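Local structure of malonyl CoA-ACP transacylase (Xanthomonas oryzae pv. oryzae, 3K89) at residues Arg32-Glu37 against Gly72-Arg77; Thr64-Leu69 against Leu115-Gly120; Asn162-Gly167 against Val257-Cys262; Gly172-Ala177 against Thr204-Asp209; Gln232-Arg237 against Leu253-Gln258. The protein probably catalyses transfer of the malonyl group from malonyl-CoA to holo acyl carrier protein, which supplies malonyl units for fatty acid synthesis. All blocks are in the same frame, centred on the assembly; numbering follows the deposited sequence.

All five contacts lie in the acyl transferase domain. Contacts 1 and 2 share helix 61-81, their segments alternate along the chain, and their centres are about 14 Å apart. They pack helices 30-42 and 109-126 against that shared helix. Contacts 3 and 5 both end on strand 257-258 and share Val-257 and Gln-258, with centres about 9 Å apart. Contact 4 lies between the two segments of contact 3 in sequence, and its centre is about 16 Å from that of contact 5. Contacts 1 and 4 are the farthest apart, about 33 Å between centres. Contacts 2, 3 and 5 have side chains close to the predicted active-site residues Ser-94 and His-203.

Contact 1. Residues Arg32-Glu37 against Gly72-Arg77; sequences RETFAE and GVAVWR
Glu-37 and Arg-77 form a two-pronged salt bridge between helices 30-42 and 61-81. Arg-77 meets the carboxylate end-on. NH1 bonds OE1 of Glu-37 at 2.9 Å, and NH2 bonds OE2 of Glu-37 at 3.1 Å. Both bonds are nearly straight. The two oxygens lie close to the guanidinium plane, but the carboxylate is turned 44° from it, and each oxygen is met from above the carboxylate plane. The Arg-77 chain is extended from CG to NE. Glu-37 has CG anti to the backbone N (chi1 -178°) and is also extended, which brings its carboxylate across to the guanidinium.

A water adds to the polar side. It lies 2.8 Å from Thr-34 OG1 and accepts a weak bond from Arg-77 NH1. Gln-30 NE2 also bonds Thr-34 OG1, and it reaches Ala-74 O as well.

The packing centres on Thr-34 and Ala-74. Thr-34 CG2 lies 3.7 Å from Ala-74 N and 3.9 Å from Ala-74 CB, and it also touches Val-73 CG1. Phe-35 CE1 comes within 4.2 Å of the same Ala-74 CB. Here the helices run roughly antiparallel, with axes 8.9 Å apart. Leu-109 of helix 109-126 packs on Thr-34, Glu-37, Val-73 and Arg-77. The chemistry is thus divided: small buried side chains probably let the helices lie close, and a partly exposed ion pair joins them alongside.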
# COMPACT_ATOMS: atom_id res chain seq x y z
N ARG A 32 4.64 7.03 -19.25
CA ARG A 32 3.29 7.26 -19.75
C ARG A 32 2.73 6.06 -20.53
O ARG A 32 1.52 5.85 -20.57
CB ARG A 32 3.25 8.53 -20.61
CG ARG A 32 3.24 9.79 -19.77
CD ARG A 32 3.44 11.02 -20.60
NE ARG A 32 2.21 11.38 -21.31
CZ ARG A 32 2.06 12.50 -22.01
NH1 ARG A 32 3.06 13.37 -22.10
NH2 ARG A 32 0.91 12.75 -22.62
N GLU A 33 3.62 5.27 -21.14
CA GLU A 33 3.20 4.05 -21.82
C GLU A 33 2.61 3.05 -20.81
O GLU A 33 1.59 2.41 -21.08
CB GLU A 33 4.36 3.43 -22.61
CG GLU A 33 4.76 4.27 -23.80
CD GLU A 33 6.07 3.79 -24.43
OE1 GLU A 33 6.69 2.83 -23.92
OE2 GLU A 33 6.49 4.42 -25.43
N THR A 34 3.28 2.92 -19.66
CA THR A 34 2.80 2.06 -18.58
C THR A 34 1.45 2.54 -18.04
O THR A 34 0.55 1.72 -17.82
CB THR A 34 3.86 1.97 -17.47
OG1 THR A 34 5.00 1.34 -18.06
CG2 THR A 34 3.38 1.13 -16.30
N PHE A 35 1.31 3.84 -17.85
CA PHE A 35 0.02 4.39 -17.41
C PHE A 35 -1.08 4.11 -18.43
O PHE A 35 -2.19 3.77 -18.04
CB PHE A 35 0.09 5.89 -17.12
CG PHE A 35 0.51 6.22 -15.71
CD1 PHE A 35 1.85 6.16 -15.35
CD2 PHE A 35 -0.43 6.61 -14.77
CE1 PHE A 35 2.25 6.48 -14.03
CE2 PHE A 35 -0.06 6.93 -13.45
CZ PHE A 35 1.30 6.87 -13.08
N ALA A 36 -0.75 4.20 -19.71
CA ALA A 36 -1.74 3.95 -20.76
C ALA A 36 -2.22 2.50 -20.71
O ALA A 36 -3.41 2.24 -20.82
CB ALA A 36 -1.16 4.30 -22.12
N GLU A 37 -1.29 1.58 -20.48
CA GLU A 37 -1.60 0.15 -20.36
C GLU A 37 -2.50 -0.11 -19.15
O GLU A 37 -3.51 -0.80 -19.25
CB GLU A 37 -0.29 -0.62 -20.27
CG GLU A 37 -0.41 -2.15 -20.18
CD GLU A 37 0.93 -2.84 -20.14
OE1 GLU A 37 1.92 -2.26 -20.64
OE2 GLU A 37 0.98 -4.00 -19.63
N GLY A 72 3.60 2.63 -9.42
CA GLY A 72 4.62 1.71 -8.90
C GLY A 72 5.18 0.81 -10.00
O GLY A 72 6.39 0.56 -10.06
N VAL A 73 4.29 0.29 -10.84
CA VAL A 73 4.72 -0.53 -11.95
C VAL A 73 5.56 0.29 -12.94
O VAL A 73 6.54 -0.25 -13.49
CB VAL A 73 3.53 -1.28 -12.62
CG1 VAL A 73 4.00 -2.07 -13.85
CG2 VAL A 73 2.90 -2.25 -11.61
N ALA A 74 5.22 1.56 -13.16
CA ALA A 74 6.04 2.41 -14.06
C ALA A 74 7.49 2.53 -13.55
O ALA A 74 8.44 2.37 -14.33
CB ALA A 74 5.43 3.79 -14.26
N VAL A 75 7.66 2.79 -12.26
CA VAL A 75 9.00 2.90 -11.70
C VAL A 75 9.72 1.53 -11.73
O VAL A 75 10.92 1.46 -12.00
CB VAL A 75 8.99 3.52 -10.29
CG1 VAL A 75 10.45 3.65 -9.75
CG2 VAL A 75 8.29 4.90 -10.34
N TRP A 76 8.97 0.45 -11.47
CA TRP A 76 9.50 -0.91 -11.54
C TRP A 76 10.09 -1.19 -12.92
O TRP A 76 11.21 -1.70 -13.05
CB TRP A 76 8.38 -1.92 -11.24
CG TRP A 76 8.78 -3.36 -11.50
CD1 TRP A 76 8.36 -4.17 -12.54
CD2 TRP A 76 9.68 -4.15 -10.71
NE1 TRP A 76 8.94 -5.42 -12.41
CE2 TRP A 76 9.75 -5.43 -11.31
CE3 TRP A 76 10.41 -3.90 -9.54
CZ2 TRP A 76 10.53 -6.46 -10.79
CZ3 TRP A 76 11.19 -4.93 -9.03
CH2 TRP A 76 11.25 -6.19 -9.65
N ARG A 77 9.33 -0.86 -13.96
CA ARG A 77 9.75 -1.14 -15.34
C ARG A 77 10.97 -0.31 -15.72
O ARG A 77 11.86 -0.79 -16.42
CB ARG A 77 8.60 -0.93 -16.31
CG ARG A 77 7.54 -2.03 -16.18
CD ARG A 77 6.37 -1.77 -17.10
NE ARG A 77 5.42 -2.89 -17.12
CZ ARG A 77 4.34 -2.93 -17.90
NH1 ARG A 77 4.06 -1.91 -18.71
NH2 ARG A 77 3.52 -3.98 -17.87
O HOH W 1 5.29 0.06 -20.52

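Contact 2. Residues Thr64-Leu69 against Leu115-Gly120; sequences TQPALL and LVRLRG
Gln-65 and Arg-119 tie together two antiparallel helices, 61-81 and 109-126, beside the predicted active site. The axes come within 8.0 Å and make an angle of 150°. Arg-119 NH1 donates to Gln-65 OE1 at 2.8 Å. The oxygen lies in the guanidinium plane, yet the donor stands well above the amide plane and not on a lone pair. The two side chains cross at about a right angle, with their planes 73° apart. The extended Arg-119 chain, CG anti to the backbone N (chi1 -178°), carries its CD past OE1 of Gln-65, at 3.5 Å. The Gln-65 NE2 end bonds Thr-61 OG1 and lies 3.5 Å from Gly-120 CA.

Val-116 fills the middle of the contact. Its CG2 presses on the backbone of helix 61-81, 3.5 Å from Pro-66 N. Pro-66 has no N-H to give to the preceding turn, and the helix kinks here. Val-116 CG1 meets Leu-69 CD1 at 4.1 Å. Pro-66 CG also lies 4.3 Å from Arg-117 CB, while the charged end of Arg-117 leads away to Glu-62.

Arg-119 NH2 bonds both Ser-94 OG and Gln-252 OE1. Helix 95-103 packs in through Leu-95, which touches Gln-65 and Val-116, and helix 208-219 covers Leu-115 and Leu-118.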
# COMPACT_ATOMS: atom_id res chain seq x y z
N THR A 64 -7.56 6.28 -6.82
CA THR A 64 -6.20 6.32 -6.26
C THR A 64 -5.50 4.99 -6.47
O THR A 64 -4.30 4.96 -6.78
CB THR A 64 -6.19 6.59 -4.75
OG1 THR A 64 -7.20 7.56 -4.45
CG2 THR A 64 -4.84 7.10 -4.30
N GLN A 65 -6.23 3.90 -6.27
CA GLN A 65 -5.63 2.56 -6.28
C GLN A 65 -5.03 2.20 -7.65
O GLN A 65 -3.86 1.91 -7.72
CB GLN A 65 -6.62 1.50 -5.79
CG GLN A 65 -6.84 1.60 -4.27
CD GLN A 65 -7.65 0.46 -3.74
OE1 GLN A 65 -7.43 -0.71 -4.10
NE2 GLN A 65 -8.60 0.77 -2.86
N PRO A 66 -5.82 2.27 -8.75
CA PRO A 66 -5.16 1.99 -10.05
C PRO A 66 -4.10 3.03 -10.43
O PRO A 66 -3.10 2.69 -11.09
CB PRO A 66 -6.33 2.01 -11.05
CG PRO A 66 -7.43 2.84 -10.36
CD PRO A 66 -7.27 2.51 -8.89
N ALA A 67 -4.28 4.27 -10.02
CA ALA A 67 -3.26 5.29 -10.27
C ALA A 67 -1.92 4.98 -9.58
O ALA A 67 -0.86 5.09 -10.21
CB ALA A 67 -3.78 6.66 -9.85
N LEU A 68 -1.98 4.56 -8.32
CA LEU A 68 -0.78 4.19 -7.58
C LEU A 68 -0.20 2.87 -8.04
O LEU A 68 1.02 2.68 -7.99
CB LEU A 68 -1.08 4.09 -6.09
CG LEU A 68 -1.19 5.46 -5.42
CD1 LEU A 68 -1.61 5.23 -3.98
CD2 LEU A 68 0.14 6.20 -5.50
N LEU A 69 -1.05 1.95 -8.47
CA LEU A 69 -0.56 0.70 -9.06
C LEU A 69 0.22 0.97 -10.35
O LEU A 69 1.32 0.44 -10.54
CB LEU A 69 -1.70 -0.29 -9.27
CG LEU A 69 -1.20 -1.68 -9.68
CD1 LEU A 69 -1.88 -2.83 -8.93
CD2 LEU A 69 -1.32 -1.84 -11.17
N LEU A 115 -8.47 -4.89 -11.35
CA LEU A 115 -8.80 -5.48 -10.08
C LEU A 115 -8.83 -4.45 -8.95
O LEU A 115 -9.71 -4.51 -8.09
CB LEU A 115 -7.80 -6.60 -9.75
CG LEU A 115 -8.02 -7.37 -8.44
CD1 LEU A 115 -9.40 -8.02 -8.38
CD2 LEU A 115 -6.91 -8.41 -8.24
N VAL A 116 -7.87 -3.53 -8.93
CA VAL A 116 -7.84 -2.56 -7.83
C VAL A 116 -8.83 -1.42 -8.01
O VAL A 116 -9.25 -0.82 -7.02
CB VAL A 116 -6.41 -2.07 -7.49
CG1 VAL A 116 -5.50 -3.27 -7.16
CG2 VAL A 116 -5.83 -1.20 -8.62
N ARG A 117 -9.22 -1.12 -9.25
CA ARG A 117 -10.39 -0.25 -9.44
C ARG A 117 -11.62 -0.90 -8.78
O ARG A 117 -12.35 -0.23 -8.03
CB ARG A 117 -10.64 0.03 -10.93
CG ARG A 117 -11.95 0.83 -11.20
CD ARG A 117 -11.67 2.26 -11.55
NE ARG A 117 -12.88 3.10 -11.56
CZ ARG A 117 -13.59 3.40 -12.65
NH1 ARG A 117 -13.24 2.96 -13.85
NH2 ARG A 117 -14.68 4.18 -12.52
N LEU A 118 -11.82 -2.20 -9.02
CA LEU A 118 -12.91 -2.95 -8.39
C LEU A 118 -12.74 -2.97 -6.87
O LEU A 118 -13.70 -2.73 -6.13
CB LEU A 118 -13.02 -4.38 -8.92
CG LEU A 118 -13.47 -4.55 -10.37
CD1 LEU A 118 -13.53 -6.04 -10.69
CD2 LEU A 118 -14.82 -3.88 -10.63
N ARG A 119 -11.51 -3.23 -6.41
CA ARG A 119 -11.24 -3.24 -4.96
C ARG A 119 -11.68 -1.93 -4.30
O ARG A 119 -12.42 -1.95 -3.30
CB ARG A 119 -9.74 -3.51 -4.70
CG ARG A 119 -9.34 -3.60 -3.22
CD ARG A 119 -7.87 -4.04 -3.14
NE ARG A 119 -7.32 -4.11 -1.78
CZ ARG A 119 -6.75 -3.10 -1.13
NH1 ARG A 119 -6.71 -1.89 -1.67
NH2 ARG A 119 -6.23 -3.29 0.10
N GLY A 120 -11.28 -0.80 -4.87
CA GLY A 120 -11.69 0.51 -4.38
C GLY A 120 -13.20 0.69 -4.42
O GLY A 120 -13.76 1.20 -3.47

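Contact 3. Residues Asn162-Gly167 against Val257-Cys262; sequences NFNSPG and VQWTGC
Phe-163 and Gln-258 lie side by side on the edge of a mixed sheet, where strand 257-258 runs parallel to strand 158-165. The latter belongs to the ferredoxin-like subdomain of this family. The Phe-163 CB is 3.8 Å from Val-257 O. Beyond it, CG is 4.1 Å from Gln-258 NE2, and CD2 is closer to that nitrogen, at 3.5 Å. Further out, CE2 lies 3.9 Å from Gln-258 OE1. Gln-258 bends at chi2 (-68°), which brings its amide beside the ring, only 17° from parallel with it. Pro-256 also touches the ring at CE2.

The backbone holds the strands together. Phe-163 N donates to Val-257 O at 2.9 Å, nearly along the C=O axis. Phe-163 O then accepts from Thr-260 N, in the first turn of helix 259-268. Gln-258 is the N-cap of that helix, so the strand pairing passes straight into a helix start.

On the other face, Val-257 packs on His-93 and on the predicted active-site His-203. Asn-164 O lies at the edge of the Trp-259 ring, in its plane. At the far end, Thr-260 OG1 sits 3.2 Å from Ser-165 CA.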
# COMPACT_ATOMS: atom_id res chain seq x y z
N ASN A 162 -3.74 -0.35 10.64
CA ASN A 162 -2.35 -0.52 10.18
C ASN A 162 -1.41 -0.52 11.38
O ASN A 162 -1.47 0.40 12.19
CB ASN A 162 -1.81 0.67 9.37
CG ASN A 162 -2.52 0.95 8.03
OD1 ASN A 162 -3.39 0.23 7.51
ND2 ASN A 162 -2.09 2.03 7.45
N PHE A 163 -0.52 -1.50 11.45
CA PHE A 163 0.67 -1.42 12.31
C PHE A 163 1.81 -0.92 11.43
O PHE A 163 2.43 -1.71 10.72
CB PHE A 163 0.98 -2.79 12.94
CG PHE A 163 -0.09 -3.26 13.88
CD1 PHE A 163 -0.12 -2.80 15.20
CD2 PHE A 163 -1.09 -4.15 13.45
CE1 PHE A 163 -1.13 -3.24 16.08
CE2 PHE A 163 -2.10 -4.57 14.30
CZ PHE A 163 -2.11 -4.12 15.63
N ASN A 164 2.04 0.40 11.44
CA ASN A 164 2.96 1.03 10.48
C ASN A 164 4.40 1.15 10.92
O ASN A 164 5.29 1.01 10.11
CB ASN A 164 2.41 2.36 9.96
CG ASN A 164 1.28 2.15 8.98
OD1 ASN A 164 1.20 1.09 8.37
ND2 ASN A 164 0.41 3.15 8.83
N SER A 165 4.62 1.43 12.20
CA SER A 165 5.96 1.42 12.78
C SER A 165 5.76 1.45 14.28
O SER A 165 4.66 1.70 14.74
CB SER A 165 6.78 2.63 12.32
OG SER A 165 6.35 3.83 12.92
N PRO A 166 6.83 1.19 15.06
CA PRO A 166 6.65 1.49 16.47
C PRO A 166 6.29 2.97 16.57
O PRO A 166 6.87 3.80 15.87
CB PRO A 166 8.03 1.18 17.07
CG PRO A 166 8.62 0.17 16.12
CD PRO A 166 8.14 0.60 14.76
N GLY A 167 5.26 3.29 17.35
CA GLY A 167 4.80 4.68 17.45
C GLY A 167 4.00 5.24 16.26
O GLY A 167 3.80 6.46 16.16
N VAL A 257 -3.06 -4.29 8.43
CA VAL A 257 -1.80 -4.36 7.67
C VAL A 257 -0.66 -4.48 8.66
O VAL A 257 -0.45 -3.59 9.49
CB VAL A 257 -1.63 -3.10 6.79
CG1 VAL A 257 -0.21 -2.98 6.21
CG2 VAL A 257 -2.63 -3.10 5.67
N GLN A 258 0.08 -5.58 8.58
CA GLN A 258 1.22 -5.80 9.49
C GLN A 258 2.48 -5.23 8.83
O GLN A 258 3.36 -5.99 8.38
CB GLN A 258 1.39 -7.31 9.77
CG GLN A 258 0.14 -8.02 10.35
CD GLN A 258 -0.23 -7.60 11.76
OE1 GLN A 258 -1.37 -7.83 12.20
NE2 GLN A 258 0.71 -7.01 12.50
N TRP A 259 2.54 -3.90 8.69
CA TRP A 259 3.65 -3.32 7.94
C TRP A 259 4.97 -3.50 8.70
O TRP A 259 5.97 -3.92 8.11
CB TRP A 259 3.40 -1.84 7.54
CG TRP A 259 4.52 -1.37 6.63
CD1 TRP A 259 5.50 -0.42 6.91
CD2 TRP A 259 4.84 -1.90 5.34
NE1 TRP A 259 6.37 -0.32 5.85
CE2 TRP A 259 5.98 -1.21 4.87
CE3 TRP A 259 4.24 -2.87 4.52
CZ2 TRP A 259 6.56 -1.48 3.62
CZ3 TRP A 259 4.80 -3.12 3.26
CH2 TRP A 259 5.96 -2.43 2.83
N THR A 260 4.94 -3.23 10.00
CA THR A 260 6.13 -3.48 10.84
C THR A 260 6.61 -4.92 10.66
O THR A 260 7.79 -5.14 10.42
CB THR A 260 5.85 -3.15 12.30
OG1 THR A 260 5.57 -1.75 12.38
CG2 THR A 260 7.06 -3.45 13.20
N GLY A 261 5.67 -5.86 10.74
CA GLY A 261 5.96 -7.28 10.58
C GLY A 261 6.58 -7.60 9.23
O GLY A 261 7.53 -8.39 9.15
N CYS A 262 6.04 -7.01 8.16
CA CYS A 262 6.58 -7.26 6.81
C CYS A 262 8.03 -6.79 6.69
O CYS A 262 8.87 -7.48 6.15
CB CYS A 262 5.72 -6.57 5.74
SG CYS A 262 4.13 -7.40 5.45

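Contact 4. Residues Gly172-Ala177 against Thr204-Asp209; sequences GGDAAA and TPLMRD
Thr-204 and Leu-206 pack against the end of strand 168-172, and the two differ in how deeply they sit. The tight part is Thr-204. Its CG2 rests on bare glycine backbone, 3.5 Å from Gly-172 C and 3.8 Å from Gly-173 N. Here the chain turns a corner at Gly-173, with backbone angles (phi 148°, psi -147°) that suit glycine. CG2 of Thr-204 is anti to the carbonyl carbon, while OG1 sits between the backbone N and that carbon (chi1 76°). OG1 is thereby turned to its own chain: it accepts from Leu-206 N at 3.2 Å, an ST turn, and is also bonded to Pro-201 O. Its hydroxyl is buried but satisfied.

The outer part involves Leu-206 and Asp-174, both partly exposed. Leu-206 CD1 lies 3.6 Å from Asp-174 N and 3.7 Å from Gly-173 C. The Leu-206 and Asp-174 side chains cross at about a right angle, and CD1 of Leu-206 is 3.8 Å from OD1 of Asp-174. This methyl lies over the face of the Asp-174 carboxylate, with no polar bond between them. Asp-174 OD2 instead accepts from Val-157 N. Asp-174 stands at the N-cap position of helix 175-187 but makes no capping bond.

The segment 204-209 comes directly after His-203, a predicted active-site residue, and leads by a 3-10 turn into helix 208-219. The contact joins that segment to the ferredoxin-like subdomain of the acyltransferase fold.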
# COMPACT_ATOMS: atom_id res chain seq x y z
N GLY A 172 -9.25 2.38 12.66
CA GLY A 172 -10.33 2.62 11.73
C GLY A 172 -11.61 1.91 12.10
O GLY A 172 -11.61 1.01 12.94
N GLY A 173 -12.69 2.30 11.45
CA GLY A 173 -13.98 1.64 11.66
C GLY A 173 -15.10 2.64 11.50
O GLY A 173 -15.00 3.59 10.70
N ASP A 174 -16.17 2.43 12.26
CA ASP A 174 -17.27 3.41 12.31
C ASP A 174 -16.76 4.77 12.79
O ASP A 174 -15.99 4.85 13.75
CB ASP A 174 -18.40 2.90 13.22
CG ASP A 174 -19.11 1.69 12.64
OD1 ASP A 174 -19.84 1.83 11.62
OD2 ASP A 174 -18.95 0.59 13.20
N ALA A 175 -17.21 5.83 12.12
CA ALA A 175 -16.74 7.17 12.45
C ALA A 175 -16.92 7.50 13.93
O ALA A 175 -16.01 8.02 14.56
CB ALA A 175 -17.46 8.22 11.58
N ALA A 176 -18.10 7.20 14.48
CA ALA A 176 -18.42 7.56 15.88
C ALA A 176 -17.49 6.82 16.82
O ALA A 176 -17.05 7.38 17.82
CB ALA A 176 -19.86 7.23 16.20
N ALA A 177 -17.15 5.58 16.48
CA ALA A 177 -16.27 4.77 17.32
C ALA A 177 -14.82 5.22 17.27
O ALA A 177 -14.12 5.19 18.28
CB ALA A 177 -16.41 3.28 16.96
N THR A 204 -10.52 -3.10 8.39
CA THR A 204 -11.41 -3.26 9.55
C THR A 204 -12.55 -4.22 9.19
O THR A 204 -12.81 -4.48 8.01
CB THR A 204 -12.08 -1.91 9.93
OG1 THR A 204 -13.13 -1.62 9.00
CG2 THR A 204 -11.07 -0.78 9.98
N PRO A 205 -13.26 -4.75 10.20
CA PRO A 205 -14.41 -5.62 9.94
C PRO A 205 -15.48 -5.05 8.99
O PRO A 205 -16.25 -5.83 8.42
CB PRO A 205 -15.00 -5.83 11.34
CG PRO A 205 -13.79 -5.82 12.23
CD PRO A 205 -12.85 -4.78 11.62
N LEU A 206 -15.53 -3.73 8.80
CA LEU A 206 -16.54 -3.15 7.91
C LEU A 206 -16.29 -3.55 6.45
O LEU A 206 -17.15 -3.38 5.59
CB LEU A 206 -16.62 -1.62 8.05
CG LEU A 206 -17.04 -1.06 9.43
CD1 LEU A 206 -17.12 0.45 9.37
CD2 LEU A 206 -18.31 -1.67 9.98
N MET A 207 -15.10 -4.09 6.18
CA MET A 207 -14.74 -4.52 4.83
C MET A 207 -14.99 -6.01 4.60
O MET A 207 -14.60 -6.53 3.55
CB MET A 207 -13.24 -4.27 4.60
CG MET A 207 -12.80 -2.81 4.61
SD MET A 207 -13.49 -1.84 3.25
CE MET A 207 -14.79 -0.93 4.10
N ARG A 208 -15.63 -6.70 5.55
CA ARG A 208 -15.74 -8.16 5.43
C ARG A 208 -16.48 -8.62 4.16
O ARG A 208 -16.03 -9.53 3.47
CB ARG A 208 -16.33 -8.80 6.70
CG ARG A 208 -16.38 -10.31 6.68
CD ARG A 208 -14.99 -10.92 6.69
NE ARG A 208 -15.04 -12.37 6.49
CZ ARG A 208 -15.09 -12.96 5.30
NH1 ARG A 208 -15.09 -12.25 4.18
NH2 ARG A 208 -15.13 -14.29 5.23
N ASP A 209 -17.61 -7.98 3.86
CA ASP A 209 -18.39 -8.33 2.68
C ASP A 209 -17.71 -7.90 1.38
O ASP A 209 -17.74 -8.64 0.39
CB ASP A 209 -19.80 -7.76 2.78
CG ASP A 209 -20.63 -8.45 3.86
OD1 ASP A 209 -20.43 -9.66 4.09
OD2 ASP A 209 -21.48 -7.76 4.48

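Contact 5. Residues Gln232-Arg237 against Leu253-Gln258; sequences QNVDAR and LYLPVQ
Asn-233 lies alongside Val-257, pointing the same way, and overlaps both of its methyl groups. OD1 of Asn-233 is 3.8 Å from CG1 and 3.8 Å from CG2 of Val-257. Asn-233 belongs to the loop of a small hairpin, strands 231-232 and 237-238, which closes with a G1 beta bulge at Ala-236 and Arg-237. Its polar side-chain atoms are used elsewhere: OD1 accepts from Ser-94 N and ND2 donates to Gly-92 O. These bonds tie Asn-233 to the turn carrying Ser-94, the predicted active-site serine. That turn is consistent with a GxSxG nucleophile elbow.

One backbone bond joins the segments directly. Gln-258 N donates to Asn-233 O at 3.0 Å, with the donor tilted 23° from the carbonyl plane. Gln-258 CB and CG lie against the same oxygen. A water lies 2.8 Å from Val-234 O and 2.7 Å from Pro-256 O.

The apolar part is at the side. Val-234 CG2, placed anti to the backbone N, is turned to Leu-255 and meets its CD1 at 3.8 Å. Arg-237 makes a salt bridge to Asp-235 within its own loop. CG of Gln-258 also reaches Val-234 O, at 3.6 Å.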
# COMPACT_ATOMS: atom_id res chain seq x y z
N GLN A 232 3.35 -10.83 2.28
CA GLN A 232 1.98 -10.28 2.29
C GLN A 232 1.60 -9.69 3.65
O GLN A 232 2.09 -10.13 4.69
CB GLN A 232 1.00 -11.33 1.80
CG GLN A 232 1.18 -11.57 0.30
CD GLN A 232 0.09 -12.42 -0.32
OE1 GLN A 232 -1.01 -11.92 -0.66
NE2 GLN A 232 0.39 -13.69 -0.53
N ASN A 233 0.76 -8.66 3.62
CA ASN A 233 0.44 -7.85 4.80
C ASN A 233 -0.30 -8.56 5.91
O ASN A 233 -0.19 -8.17 7.08
CB ASN A 233 -0.49 -6.67 4.41
CG ASN A 233 0.18 -5.59 3.50
OD1 ASN A 233 -0.55 -4.78 2.93
ND2 ASN A 233 1.51 -5.54 3.43
N VAL A 234 -1.15 -9.54 5.56
CA VAL A 234 -2.06 -10.06 6.58
C VAL A 234 -1.26 -10.77 7.69
O VAL A 234 -1.64 -10.72 8.86
CB VAL A 234 -3.16 -10.98 5.98
CG1 VAL A 234 -2.57 -12.27 5.37
CG2 VAL A 234 -4.23 -11.31 7.04
N ASP A 235 -0.16 -11.40 7.32
CA ASP A 235 0.62 -12.18 8.28
C ASP A 235 2.13 -12.10 8.11
O ASP A 235 2.88 -12.87 8.73
CB ASP A 235 0.14 -13.64 8.23
CG ASP A 235 0.36 -14.29 6.87
OD1 ASP A 235 0.13 -15.52 6.77
OD2 ASP A 235 0.76 -13.60 5.91
N ALA A 236 2.57 -11.16 7.26
CA ALA A 236 4.00 -10.92 7.05
C ALA A 236 4.71 -12.19 6.60
O ALA A 236 5.85 -12.47 7.01
CB ALA A 236 4.64 -10.34 8.33
N ARG A 237 4.03 -12.94 5.73
CA ARG A 237 4.57 -14.17 5.15
C ARG A 237 4.39 -14.20 3.65
O ARG A 237 3.47 -13.58 3.09
CB ARG A 237 3.87 -15.41 5.72
CG ARG A 237 4.03 -15.67 7.20
CD ARG A 237 3.40 -17.06 7.52
NE ARG A 237 3.39 -17.37 8.95
CZ ARG A 237 2.30 -17.36 9.72
NH1 ARG A 237 2.41 -17.66 11.02
NH2 ARG A 237 1.11 -17.07 9.22
N LEU A 253 -8.04 -7.48 3.35
CA LEU A 253 -8.94 -6.33 3.26
C LEU A 253 -9.60 -5.95 4.57
O LEU A 253 -9.89 -4.76 4.82
CB LEU A 253 -10.01 -6.59 2.19
CG LEU A 253 -10.62 -5.32 1.59
CD1 LEU A 253 -9.64 -4.63 0.67
CD2 LEU A 253 -11.91 -5.62 0.86
N TYR A 254 -9.84 -6.94 5.42
CA TYR A 254 -10.59 -6.71 6.68
C TYR A 254 -9.75 -6.92 7.93
O TYR A 254 -10.24 -6.76 9.04
CB TYR A 254 -11.87 -7.55 6.74
CG TYR A 254 -11.69 -9.06 6.68
CD1 TYR A 254 -11.75 -9.73 5.47
CD2 TYR A 254 -11.49 -9.81 7.85
CE1 TYR A 254 -11.62 -11.11 5.40
CE2 TYR A 254 -11.35 -11.20 7.79
CZ TYR A 254 -11.41 -11.84 6.57
OH TYR A 254 -11.27 -13.22 6.48
N LEU A 255 -8.48 -7.27 7.74
CA LEU A 255 -7.54 -7.44 8.85
C LEU A 255 -6.42 -6.40 8.79
O LEU A 255 -6.17 -5.81 7.74
CB LEU A 255 -6.99 -8.88 8.85
CG LEU A 255 -8.03 -9.96 9.18
CD1 LEU A 255 -7.45 -11.34 8.99
CD2 LEU A 255 -8.58 -9.78 10.61
N PRO A 256 -5.74 -6.14 9.93
CA PRO A 256 -4.73 -5.10 9.96
C PRO A 256 -3.54 -5.35 9.05
O PRO A 256 -3.09 -6.49 8.92
CB PRO A 256 -4.29 -5.03 11.43
CG PRO A 256 -5.01 -6.05 12.15
CD PRO A 256 -6.05 -6.70 11.27
N VAL A 257 -3.06 -4.29 8.43
CA VAL A 257 -1.80 -4.36 7.67
C VAL A 257 -0.66 -4.48 8.66
O VAL A 257 -0.45 -3.59 9.49
CB VAL A 257 -1.63 -3.10 6.79
CG1 VAL A 257 -0.21 -2.98 6.21
CG2 VAL A 257 -2.63 -3.10 5.67
N GLN A 258 0.08 -5.58 8.58
CA GLN A 258 1.22 -5.80 9.49
C GLN A 258 2.48 -5.23 8.83
O GLN A 258 3.36 -5.99 8.38
CB GLN A 258 1.39 -7.31 9.77
CG GLN A 258 0.14 -8.02 10.35
CD GLN A 258 -0.23 -7.60 11.76
OE1 GLN A 258 -1.37 -7.83 12.20
NE2 GLN A 258 0.71 -7.01 12.50
O HOH W 2 -3.31 -8.91 10.18